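Local coordinates for cyclic UMP-AMP synthase (Rhodothermus marinus SG0.5JP17-172, PDB 6E0K), which synthesises the cyclic dinucleotide 3',3'-cUAMP from UTP and ATP with magnesium, as the second messenger of a CBASS antiphage defence system, at residues Y34-P37 / K38-E42; V165-P168 / K169-Y172; A177-Q181 / T182-Y186; A272-F275 / L276-D280. All coordinates share one frame; numbering follows the deposited sequence.

Contact 1: Y34-P37 / K38-E42; sequences YKWP and KGKPE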
loop_
_atom_site.group_PDB
_atom_site.type_symbol
_atom_site.label_atom_id
_atom_site.label_comp_id
_atom_site.label_asym_id
_atom_site.label_seq_id
_atom_site.Cartn_x
_atom_site.Cartn_y
_atom_site.Cartn_z
ATOM N N TYR A 34 7.538 19.220 18.533
ATOM C CA TYR A 34 6.845 20.397 18.036
ATOM C C TYR A 34 5.635 20.718 18.909
ATOM O O TYR A 34 5.037 19.831 19.526
ATOM C CB TYR A 34 6.412 20.140 16.593
ATOM C CG TYR A 34 5.962 21.354 15.809
ATOM C CD1 TYR A 34 6.889 22.252 15.293
ATOM C CD2 TYR A 34 4.614 21.573 15.539
ATOM C CE1 TYR A 34 6.485 23.351 14.557
ATOM C CE2 TYR A 34 4.203 22.674 14.806
ATOM C CZ TYR A 34 5.144 23.552 14.308
ATOM O OH TYR A 34 4.754 24.646 13.574
ATOM N N LYS A 35 5.281 22.002 18.967
ATOM C CA LYS A 35 4.102 22.438 19.709
ATOM C C LYS A 35 2.937 22.534 18.730
ATOM O O LYS A 35 2.922 23.402 17.851
ATOM C CB LYS A 35 4.352 23.770 20.415
ATOM C CG LYS A 35 3.176 24.228 21.266
ATOM C CD LYS A 35 3.446 25.563 21.943
ATOM C CE LYS A 35 2.242 26.025 22.765
ATOM N NZ LYS A 35 1.925 25.091 23.890
ATOM N N TRP A 36 1.961 21.647 18.888
ATOM C CA TRP A 36 0.878 21.525 17.921
ATOM C C TRP A 36 -0.273 22.446 18.297
ATOM O O TRP A 36 -0.793 22.346 19.415
ATOM C CB TRP A 36 0.415 20.088 17.836
ATOM C CG TRP A 36 1.527 19.258 17.303
ATOM C CD1 TRP A 36 2.435 18.549 18.023
ATOM C CD2 TRP A 36 1.911 19.138 15.934
ATOM N NE1 TRP A 36 3.346 17.951 17.180
ATOM C CE2 TRP A 36 3.038 18.294 15.888
ATOM C CE3 TRP A 36 1.384 19.630 14.732
ATOM C CZ2 TRP A 36 3.661 17.948 14.694
ATOM C CZ3 TRP A 36 1.995 19.285 13.553
ATOM C CH2 TRP A 36 3.129 18.451 13.537
ATOM N N PRO A 37 -0.695 23.339 17.419
ATOM C CA PRO A 37 -1.717 24.311 17.823
ATOM C C PRO A 37 -3.124 23.735 17.869
ATOM O O PRO A 37 -3.982 24.263 18.583
ATOM C CB PRO A 37 -1.591 25.407 16.757
ATOM C CG PRO A 37 -1.088 24.707 15.555
ATOM C CD PRO A 37 -0.174 23.611 16.066
ATOM N N LYS A 38 -3.389 22.668 17.120
ATOM C CA LYS A 38 -4.766 22.207 16.958
ATOM C C LYS A 38 -4.827 20.691 16.928
ATOM O O LYS A 38 -5.607 20.096 16.180
ATOM C CB LYS A 38 -5.396 22.794 15.692
ATOM C CG LYS A 38 -5.407 24.321 15.622
ATOM C CD LYS A 38 -6.487 24.931 16.504
ATOM C CE LYS A 38 -6.448 26.455 16.445
ATOM N NZ LYS A 38 -5.160 27.003 16.949
ATOM N N GLY A 39 -4.016 20.042 17.740
ATOM C CA GLY A 39 -4.076 18.596 17.739
ATOM C C GLY A 39 -2.753 18.016 17.281
ATOM O O GLY A 39 -2.148 18.467 16.299
ATOM N N LYS A 40 -2.311 17.020 17.980
ATOM C CA LYS A 40 -1.075 16.341 17.636
ATOM C C LYS A 40 -1.380 15.167 16.716
ATOM O O LYS A 40 -2.238 14.341 17.046
ATOM C CB LYS A 40 -0.393 15.848 18.892
ATOM C CG LYS A 40 0.917 15.188 18.656
ATOM C CD LYS A 40 1.464 14.758 19.989
ATOM C CE LYS A 40 2.836 14.204 19.841
ATOM N NZ LYS A 40 3.427 14.000 21.194
ATOM N N PRO A 41 -0.729 15.054 15.564
ATOM C CA PRO A 41 -1.082 13.987 14.629
ATOM C C PRO A 41 -0.530 12.644 15.071
ATOM O O PRO A 41 0.413 12.549 15.863
ATOM C CB PRO A 41 -0.434 14.434 13.317
ATOM C CG PRO A 41 0.767 15.224 13.777
ATOM C CD PRO A 41 0.292 15.959 15.007
ATOM N N GLU A 42 -1.146 11.591 14.549
ATOM C CA GLU A 42 -0.561 10.272 14.727
ATOM C C GLU A 42 0.408 9.993 13.589
ATOM O O GLU A 42 0.330 10.587 12.506
ATOM C CB GLU A 42 -1.632 9.183 14.805
ATOM C CG GLU A 42 -2.404 8.972 13.527
ATOM C CD GLU A 42 -3.330 7.761 13.596
ATOM O OE1 GLU A 42 -2.942 6.730 14.183
ATOM O OE2 GLU A 42 -4.448 7.846 13.061
HETATM O O HOH W 1 -2.547 20.825 20.077
HETATM O O HOH W 2 -4.067 26.959 19.188
#

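Contact 2: V165-P168 / K169-Y172; sequences VNYP and KLHY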
loop_
_atom_site.group_PDB
_atom_site.type_symbol
_atom_site.label_atom_id
_atom_site.label_comp_id
_atom_site.label_asym_id
_atom_site.label_seq_id
_atom_site.Cartn_x
_atom_site.Cartn_y
_atom_site.Cartn_z
ATOM N N VAL A 165 -8.368 10.308 -1.376
ATOM C CA VAL A 165 -8.798 9.598 -0.175
ATOM C C VAL A 165 -8.208 8.198 -0.205
ATOM O O VAL A 165 -8.381 7.472 -1.191
ATOM C CB VAL A 165 -10.328 9.543 -0.065
ATOM C CG1 VAL A 165 -10.729 8.749 1.171
ATOM C CG2 VAL A 165 -10.913 10.965 -0.026
ATOM N N ASN A 166 -7.497 7.828 0.862
ATOM C CA ASN A 166 -6.931 6.495 0.993
ATOM C C ASN A 166 -7.394 5.864 2.299
ATOM O O ASN A 166 -7.853 6.546 3.220
ATOM C CB ASN A 166 -5.396 6.518 0.963
ATOM C CG ASN A 166 -4.830 6.905 -0.393
ATOM O OD1 ASN A 166 -5.515 6.870 -1.421
ATOM N ND2 ASN A 166 -3.561 7.269 -0.398
ATOM N N TYR A 167 -7.228 4.545 2.389
ATOM C CA TYR A 167 -7.658 3.775 3.555
ATOM C C TYR A 167 -6.561 2.820 4.013
ATOM O O TYR A 167 -6.771 1.604 4.082
ATOM C CB TYR A 167 -8.933 3.003 3.235
ATOM C CG TYR A 167 -10.099 3.871 2.812
ATOM C CD1 TYR A 167 -10.305 4.206 1.479
ATOM C CD2 TYR A 167 -10.988 4.350 3.763
ATOM C CE1 TYR A 167 -11.406 5.018 1.111
ATOM C CE2 TYR A 167 -12.070 5.139 3.411
ATOM C CZ TYR A 167 -12.268 5.473 2.094
ATOM O OH TYR A 167 -13.354 6.274 1.771
ATOM N N PRO A 168 -5.379 3.337 4.349
ATOM C CA PRO A 168 -4.263 2.434 4.685
ATOM C C PRO A 168 -4.511 1.576 5.913
ATOM O O PRO A 168 -4.019 0.436 5.971
ATOM C CB PRO A 168 -3.088 3.398 4.902
ATOM C CG PRO A 168 -3.741 4.685 5.335
ATOM C CD PRO A 168 -5.017 4.759 4.538
ATOM N N LYS A 169 -5.250 2.078 6.907
ATOM C CA LYS A 169 -5.507 1.257 8.085
ATOM C C LYS A 169 -6.355 0.042 7.734
ATOM O O LYS A 169 -6.133 -1.047 8.275
ATOM C CB LYS A 169 -6.191 2.084 9.168
ATOM C CG LYS A 169 -5.360 3.247 9.660
ATOM C CD LYS A 169 -6.101 3.975 10.754
ATOM C CE LYS A 169 -5.262 5.116 11.318
ATOM N NZ LYS A 169 -6.016 5.878 12.356
ATOM N N LEU A 170 -7.347 0.215 6.854
ATOM C CA LEU A 170 -8.167 -0.919 6.444
ATOM C C LEU A 170 -7.385 -1.869 5.552
ATOM O O LEU A 170 -7.553 -3.092 5.647
ATOM C CB LEU A 170 -9.421 -0.445 5.719
ATOM C CG LEU A 170 -10.397 0.285 6.629
ATOM C CD1 LEU A 170 -11.577 0.762 5.805
ATOM C CD2 LEU A 170 -10.842 -0.635 7.738
ATOM N N HIS A 171 -6.540 -1.327 4.673
ATOM C CA HIS A 171 -5.630 -2.173 3.899
ATOM C C HIS A 171 -4.822 -3.075 4.828
ATOM O O HIS A 171 -4.750 -4.292 4.622
ATOM C CB HIS A 171 -4.711 -1.302 3.035
ATOM C CG HIS A 171 -3.741 -2.079 2.199
ATOM N ND1 HIS A 171 -3.973 -2.379 0.876
ATOM C CD2 HIS A 171 -2.532 -2.616 2.500
ATOM C CE1 HIS A 171 -2.955 -3.072 0.395
ATOM N NE2 HIS A 171 -2.065 -3.223 1.359
ATOM N N TYR A 172 -4.240 -2.495 5.880
ATOM C CA TYR A 172 -3.442 -3.283 6.816
ATOM C C TYR A 172 -4.294 -4.306 7.558
ATOM O O TYR A 172 -3.939 -5.490 7.650
ATOM C CB TYR A 172 -2.731 -2.360 7.810
ATOM C CG TYR A 172 -2.090 -3.149 8.906
ATOM C CD1 TYR A 172 -0.981 -3.933 8.639
ATOM C CD2 TYR A 172 -2.601 -3.141 10.196
ATOM C CE1 TYR A 172 -0.384 -4.674 9.636
ATOM C CE2 TYR A 172 -2.008 -3.878 11.201
ATOM C CZ TYR A 172 -0.903 -4.656 10.901
ATOM O OH TYR A 172 -0.288 -5.402 11.885
#

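Contact 3: A177-Q181 / T182-Y186; sequences AKNQQ and TNEWY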
loop_
_atom_site.group_PDB
_atom_site.type_symbol
_atom_site.label_atom_id
_atom_site.label_comp_id
_atom_site.label_asym_id
_atom_site.label_seq_id
_atom_site.Cartn_x
_atom_site.Cartn_y
_atom_site.Cartn_z
ATOM N N ALA A 177 -5.866 -9.923 8.564
ATOM C CA ALA A 177 -6.911 -10.922 8.761
ATOM C C ALA A 177 -6.765 -12.071 7.777
ATOM O O ALA A 177 -6.908 -13.238 8.151
ATOM C CB ALA A 177 -8.290 -10.280 8.619
ATOM N N LYS A 178 -6.496 -11.761 6.508
ATOM C CA LYS A 178 -6.292 -12.820 5.532
ATOM C C LYS A 178 -5.064 -13.647 5.885
ATOM O O LYS A 178 -5.065 -14.872 5.721
ATOM C CB LYS A 178 -6.159 -12.222 4.127
ATOM C CG LYS A 178 -6.142 -13.269 3.031
ATOM C CD LYS A 178 -6.092 -12.602 1.659
ATOM C CE LYS A 178 -6.215 -13.629 0.539
ATOM N NZ LYS A 178 -7.647 -14.125 0.440
ATOM N N ASN A 179 -4.014 -13.000 6.405
ATOM C CA ASN A 179 -2.833 -13.769 6.788
ATOM C C ASN A 179 -3.153 -14.725 7.929
ATOM O O ASN A 179 -2.691 -15.869 7.931
ATOM C CB ASN A 179 -1.674 -12.840 7.178
ATOM C CG ASN A 179 -0.318 -13.526 7.050
ATOM O OD1 ASN A 179 -0.025 -14.133 6.026
ATOM N ND2 ASN A 179 0.499 -13.454 8.105
ATOM N N GLN A 180 -3.947 -14.280 8.908
ATOM C CA GLN A 180 -4.335 -15.169 9.999
ATOM C C GLN A 180 -5.115 -16.360 9.477
ATOM O O GLN A 180 -4.872 -17.504 9.887
ATOM C CB GLN A 180 -5.160 -14.407 11.041
ATOM C CG GLN A 180 -4.409 -13.270 11.701
ATOM C CD GLN A 180 -3.167 -13.745 12.423
ATOM O OE1 GLN A 180 -2.051 -13.639 11.912
ATOM N NE2 GLN A 180 -3.355 -14.275 13.614
ATOM N N GLN A 181 -6.027 -16.120 8.535
ATOM C CA GLN A 181 -6.932 -17.158 8.063
ATOM C C GLN A 181 -6.300 -18.107 7.048
ATOM O O GLN A 181 -6.862 -19.176 6.777
ATOM C CB GLN A 181 -8.171 -16.490 7.476
ATOM C CG GLN A 181 -9.002 -15.837 8.563
ATOM C CD GLN A 181 -10.104 -16.748 8.992
ATOM O OE1 GLN A 181 -11.176 -16.744 8.396
ATOM N NE2 GLN A 181 -9.832 -17.590 9.991
ATOM N N THR A 182 -5.140 -17.758 6.493
ATOM C CA THR A 182 -4.377 -18.646 5.628
ATOM C C THR A 182 -3.215 -19.302 6.355
ATOM O O THR A 182 -2.246 -19.700 5.707
ATOM C CB THR A 182 -3.833 -17.885 4.416
ATOM O OG1 THR A 182 -3.062 -16.765 4.874
ATOM C CG2 THR A 182 -4.960 -17.397 3.522
ATOM N N ASN A 183 -3.293 -19.420 7.684
ATOM C CA ASN A 183 -2.208 -19.987 8.485
ATOM C C ASN A 183 -0.869 -19.352 8.130
ATOM O O ASN A 183 0.159 -20.027 8.042
ATOM C CB ASN A 183 -2.158 -21.506 8.356
ATOM C CG ASN A 183 -3.402 -22.162 8.922
ATOM O OD1 ASN A 183 -4.323 -22.525 8.185
ATOM N ND2 ASN A 183 -3.452 -22.281 10.242
ATOM N N GLU A 184 -0.900 -18.035 7.914
ATOM C CA GLU A 184 0.267 -17.179 7.743
ATOM C C GLU A 184 0.964 -17.395 6.406
ATOM O O GLU A 184 2.135 -17.040 6.248
ATOM C CB GLU A 184 1.236 -17.334 8.927
ATOM C CG GLU A 184 0.535 -16.979 10.242
ATOM C CD GLU A 184 1.408 -17.154 11.470
ATOM O OE1 GLU A 184 1.679 -18.307 11.853
ATOM O OE2 GLU A 184 1.813 -16.129 12.051
ATOM N N TRP A 185 0.246 -17.917 5.412
ATOM C CA TRP A 185 0.800 -18.091 4.079
ATOM C C TRP A 185 0.586 -16.891 3.167
ATOM O O TRP A 185 1.287 -16.772 2.156
ATOM C CB TRP A 185 0.187 -19.321 3.403
ATOM C CG TRP A 185 0.842 -20.611 3.819
ATOM C CD1 TRP A 185 0.558 -21.359 4.931
ATOM C CD2 TRP A 185 1.903 -21.286 3.142
ATOM N NE1 TRP A 185 1.368 -22.471 4.973
ATOM C CE2 TRP A 185 2.201 -22.450 3.885
ATOM C CE3 TRP A 185 2.620 -21.030 1.969
ATOM C CZ2 TRP A 185 3.194 -23.345 3.500
ATOM C CZ3 TRP A 185 3.600 -21.928 1.583
ATOM C CH2 TRP A 185 3.877 -23.072 2.346
ATOM N N TYR A 186 -0.372 -16.016 3.482
ATOM C CA TYR A 186 -0.705 -14.937 2.554
ATOM C C TYR A 186 0.476 -13.991 2.328
ATOM O O TYR A 186 0.840 -13.706 1.183
ATOM C CB TYR A 186 -1.934 -14.177 3.069
ATOM C CG TYR A 186 -2.339 -12.987 2.225
ATOM C CD1 TYR A 186 -2.575 -13.130 0.855
ATOM C CD2 TYR A 186 -2.511 -11.724 2.791
ATOM C CE1 TYR A 186 -2.952 -12.050 0.085
ATOM C CE2 TYR A 186 -2.883 -10.637 2.025
ATOM C CZ TYR A 186 -3.105 -10.814 0.662
ATOM O OH TYR A 186 -3.465 -9.719 -0.088
HETATM O O HOH W 3 3.207 -14.644 7.699
#

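Contact 4: A272-F275 / L276-D280; sequences ARRF and LRYMD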
loop_
_atom_site.group_PDB
_atom_site.type_symbol
_atom_site.label_atom_id
_atom_site.label_comp_id
_atom_site.label_asym_id
_atom_site.label_seq_id
_atom_site.Cartn_x
_atom_site.Cartn_y
_atom_site.Cartn_z
ATOM N N ALA A 272 -3.070 -7.106 -15.502
ATOM C CA ALA A 272 -3.121 -8.281 -14.636
ATOM C C ALA A 272 -2.956 -9.566 -15.440
ATOM O O ALA A 272 -2.233 -10.476 -15.024
ATOM C CB ALA A 272 -4.433 -8.304 -13.849
ATOM N N ARG A 273 -3.633 -9.667 -16.590
ATOM C CA ARG A 273 -3.472 -10.850 -17.437
ATOM C C ARG A 273 -2.039 -10.991 -17.930
ATOM O O ARG A 273 -1.530 -12.109 -18.086
ATOM C CB ARG A 273 -4.431 -10.775 -18.624
ATOM C CG ARG A 273 -5.875 -10.700 -18.219
ATOM C CD ARG A 273 -6.351 -12.032 -17.746
ATOM N NE ARG A 273 -7.802 -12.046 -17.577
ATOM C CZ ARG A 273 -8.434 -12.877 -16.762
ATOM N NH1 ARG A 273 -7.731 -13.750 -16.041
ATOM N NH2 ARG A 273 -9.754 -12.825 -16.655
ATOM N N ARG A 274 -1.377 -9.870 -18.214
ATOM C CA ARG A 274 0.021 -9.938 -18.619
ATOM C C ARG A 274 0.881 -10.526 -17.505
ATOM O O ARG A 274 1.745 -11.378 -17.748
ATOM C CB ARG A 274 0.527 -8.549 -19.016
ATOM C CG ARG A 274 2.004 -8.550 -19.446
ATOM C CD ARG A 274 2.488 -7.177 -19.879
ATOM N NE ARG A 274 2.575 -6.254 -18.759
ATOM C CZ ARG A 274 3.168 -5.067 -18.803
ATOM N NH1 ARG A 274 3.754 -4.643 -19.923
ATOM N NH2 ARG A 274 3.185 -4.309 -17.712
ATOM N N PHE A 275 0.671 -10.065 -16.270
ATOM C CA PHE A 275 1.408 -10.637 -15.147
ATOM C C PHE A 275 1.201 -12.145 -15.073
ATOM O O PHE A 275 2.154 -12.900 -14.859
ATOM C CB PHE A 275 0.981 -9.948 -13.845
ATOM C CG PHE A 275 1.339 -10.715 -12.595
ATOM C CD1 PHE A 275 2.647 -10.752 -12.137
ATOM C CD2 PHE A 275 0.368 -11.398 -11.884
ATOM C CE1 PHE A 275 2.985 -11.454 -10.994
ATOM C CE2 PHE A 275 0.703 -12.105 -10.722
ATOM C CZ PHE A 275 2.022 -12.136 -10.286
ATOM N N LEU A 276 -0.034 -12.606 -15.283
ATOM C CA LEU A 276 -0.291 -14.042 -15.220
ATOM C C LEU A 276 0.443 -14.787 -16.331
ATOM O O LEU A 276 0.965 -15.885 -16.098
ATOM C CB LEU A 276 -1.789 -14.323 -15.302
ATOM C CG LEU A 276 -2.635 -13.682 -14.199
ATOM C CD1 LEU A 276 -4.106 -13.985 -14.475
ATOM C CD2 LEU A 276 -2.236 -14.163 -12.800
ATOM N N ARG A 277 0.496 -14.204 -17.535
ATOM C CA ARG A 277 1.266 -14.810 -18.623
ATOM C C ARG A 277 2.745 -14.920 -18.265
ATOM O O ARG A 277 3.387 -15.939 -18.555
ATOM C CB ARG A 277 1.093 -14.013 -19.922
ATOM C CG ARG A 277 -0.243 -14.206 -20.598
ATOM C CD ARG A 277 -0.252 -13.632 -22.013
ATOM N NE ARG A 277 -0.019 -12.189 -22.072
ATOM C CZ ARG A 277 -0.971 -11.267 -21.978
ATOM N NH1 ARG A 277 -2.236 -11.620 -21.775
ATOM N NH2 ARG A 277 -0.653 -9.982 -22.081
ATOM N N TYR A 278 3.305 -13.891 -17.618
ATOM C CA TYR A 278 4.720 -13.950 -17.276
ATOM C C TYR A 278 4.977 -14.987 -16.183
ATOM O O TYR A 278 5.999 -15.680 -16.205
ATOM C CB TYR A 278 5.232 -12.559 -16.861
ATOM C CG TYR A 278 5.664 -11.687 -18.032
ATOM C CD1 TYR A 278 4.725 -11.075 -18.855
ATOM C CD2 TYR A 278 7.012 -11.479 -18.304
ATOM C CE1 TYR A 278 5.122 -10.268 -19.917
ATOM C CE2 TYR A 278 7.414 -10.687 -19.362
ATOM C CZ TYR A 278 6.471 -10.089 -20.167
ATOM O OH TYR A 278 6.860 -9.292 -21.235
ATOM N N MET A 279 4.043 -15.138 -15.240
ATOM C CA MET A 279 4.198 -16.180 -14.228
ATOM C C MET A 279 4.093 -17.567 -14.843
ATOM O O MET A 279 4.859 -18.464 -14.482
ATOM C CB MET A 279 3.152 -16.005 -13.129
ATOM C CG MET A 279 3.366 -14.749 -12.294
ATOM S SD MET A 279 4.963 -14.677 -11.403
ATOM C CE MET A 279 5.869 -13.515 -12.423
ATOM N N ASP A 280 3.155 -17.755 -15.778
ATOM C CA ASP A 280 3.062 -19.015 -16.509
ATOM C C ASP A 280 4.381 -19.345 -17.197
ATOM O O ASP A 280 4.875 -20.476 -17.116
ATOM C CB ASP A 280 1.959 -18.923 -17.560
ATOM C CG ASP A 280 0.587 -19.293 -17.041
ATOM O OD1 ASP A 280 0.469 -19.990 -16.012
ATOM O OD2 ASP A 280 -0.397 -18.904 -17.715
#

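Contact 1: Y34-P37 / K38-E42
The indole of W36 is sandwiched between P41 and Y34 in the loop that carries the chain from helix 18-32 to strand 42-45. P41 meets it at about a right angle and sets CD squarely over the six-membered ring, 3.6 Å from the centroid and 9° off the normal, a CH-pi contact. Y34 CD2 lies over the opposite face. K40 joins on the P41 side, with its CA 4.3 Å from the centroid of the five-membered ring of W36. Its CG, anti to the backbone N (chi1 -177°), lies 3.7 Å from W36 CD1, while the extended chain runs on to a salt bridge with D32. W36 and P41 also reach helix 92-107. Indole NE1 bonds to L31 O at the end of the preceding helix, which helps fix the rotation of the ring. G39 N donates to a water at 2.9 Å, and G39 itself has a positive phi (117°) that glycine takes easily. The indole is thus covered on both faces by C-H groups, while its one polar group, the ring N-H, is satisfied by a backbone carbonyl.

Contact 2: V165-P168 / K169-Y172
Strand 162-166 passes into helix 168-181 here, with Y167 at the N-cap position and P168 in the first turn, in the part of the nucleotidyltransferase that contributes N166 to the UTP site. The first turn closes through two backbone bonds: H171 N to Y167 O at 3.0 Å, nearly straight at 170°, and Y172 N to P168 O at 2.9 Å. P168, whose ring N has no hydrogen to give, suits a place where no carbonyl earlier in the helix calls for one. Its ring touches Q46, a residue of the ATP and UTP sites, and Y44 of strand 42-45, so the helix start rests beside the nucleotide pocket. Side chains then fan out from the turn. K169 runs straight out beyond CG, and its NZ forms salt bridges with E42 and E151, tying the turn to two strands of the sheet. H171 leaves in another direction: CG is anti to the backbone N (chi1 -180°), which sends the imidazole away from Y167 and P168 to bond E216 through NE2 and to meet the ring of Y213. Y167 and L170 run alongside each other in one direction. Their contact is a loose apolar one, made by Y167 CD2 and L170 CD1 at 4.2 Å.

Contact 3: A177-Q181 / T182-Y186
Matching anti torsions bring K178 and Y186 together: each has CG anti to its own backbone N (chi1 -172° and 177°), which lays the lysine chain across the tyrosine ring at about a right angle. The backbone between them is a Schellman motif that ends helix 168-181, with N183 in positive phi as the C-prime residue. E184 N bonds N179 O at 2.8 Å, and the companion bond from N183 N to Q180 O is weak at 3.3 Å. The overlapping type I' turn from T182 to W185 leads the chain into helix 186-202. T182 is the first residue to leave helical geometry, though its N still bonds K178 O at 3.0 Å. Its OG1 sits 2.9 Å from K178 O and 3.2 Å from N179 O, so the hydroxyl can serve either carbonyl but only one at a time, and it receives a weak bond from Y186 N. N179 reaches over the turn, its ND2 joined to E184 O through a water, while OD1 accepts from K187 N at the start of the next helix. The polar ends of the CH-pi pair find partners beyond the turn: K178 NZ salt-bridges D224 and Y186 OH bonds Q253, while F227 meets the Y186 ring edge-to-face. Within the pair it is the aliphatic chain that does the touching, since K178 NZ is 5.5 Å from the ring centroid, at most a weak attraction. The CH-pi contact is made by K178 CD, 3.5 Å from the centroid of the Y186 ring and 7° off the normal.

Contact 4: A272-F275 / L276-D280
F275 and M279 pack their apolar side chains together one turn apart on the buried side of helix 269-285. M279 CG, beside its backbone N (chi1 -68°), lies over one face of the F275 ring, toward its rim, 3.8 Å from the centroid. The bend at chi2 (-61°) then brings SD obliquely to that ring, 3.8 Å from F275 CE1, a Met-aromatic contact. L276 adds to the apolar patch by bringing CD2 to 3.9 Å from F275 CD2. The same face packs into the helical bundle of the C-terminal part of the enzyme: F275 and M279 both rest on F193 of helix 186-202, while L276 and M279 meet I239 of helix 231-244. Backbone bonds of the i to i+4 kind, such as M279 N to F275 O at 3.0 Å, hold the turn. On the more polar side, R274 and Y278 run alongside one another, with R274 CG 3.6 Å from Y278 CE1, and R274 O lies at the edge of the Y278 ring, in its plane. R274 ends in a salt bridge to D208, and R273 bonds A245 O through NH2. R277 folds back at chi3 (-62°) and lays one face of its guanidinium over the backbone, with NH2 3.5 Å from R274 CA.

How the contacts relate
The four contacts follow one another along the chain without nesting. Contacts 1 and 2 have centres about 22 Å apart yet touch, through a 2.6 Å salt bridge from K169 NZ to E42 OE2 that joins the N-terminal loop-strand region to the start of helix 168-181. That helix carries contacts 2 and 3 at its two ends, about 18 Å between centres. Contact 2 is the one that enters the nucleotide site, since it holds N166. The side chain of ATP-binding K194 lies about 9 Å from that of Y186 in contact 3 and about 8 Å from that of F275 in contact 4. Contacts 1 and 4, with centres about 46 Å apart, lie on opposite sides of the chain's centre.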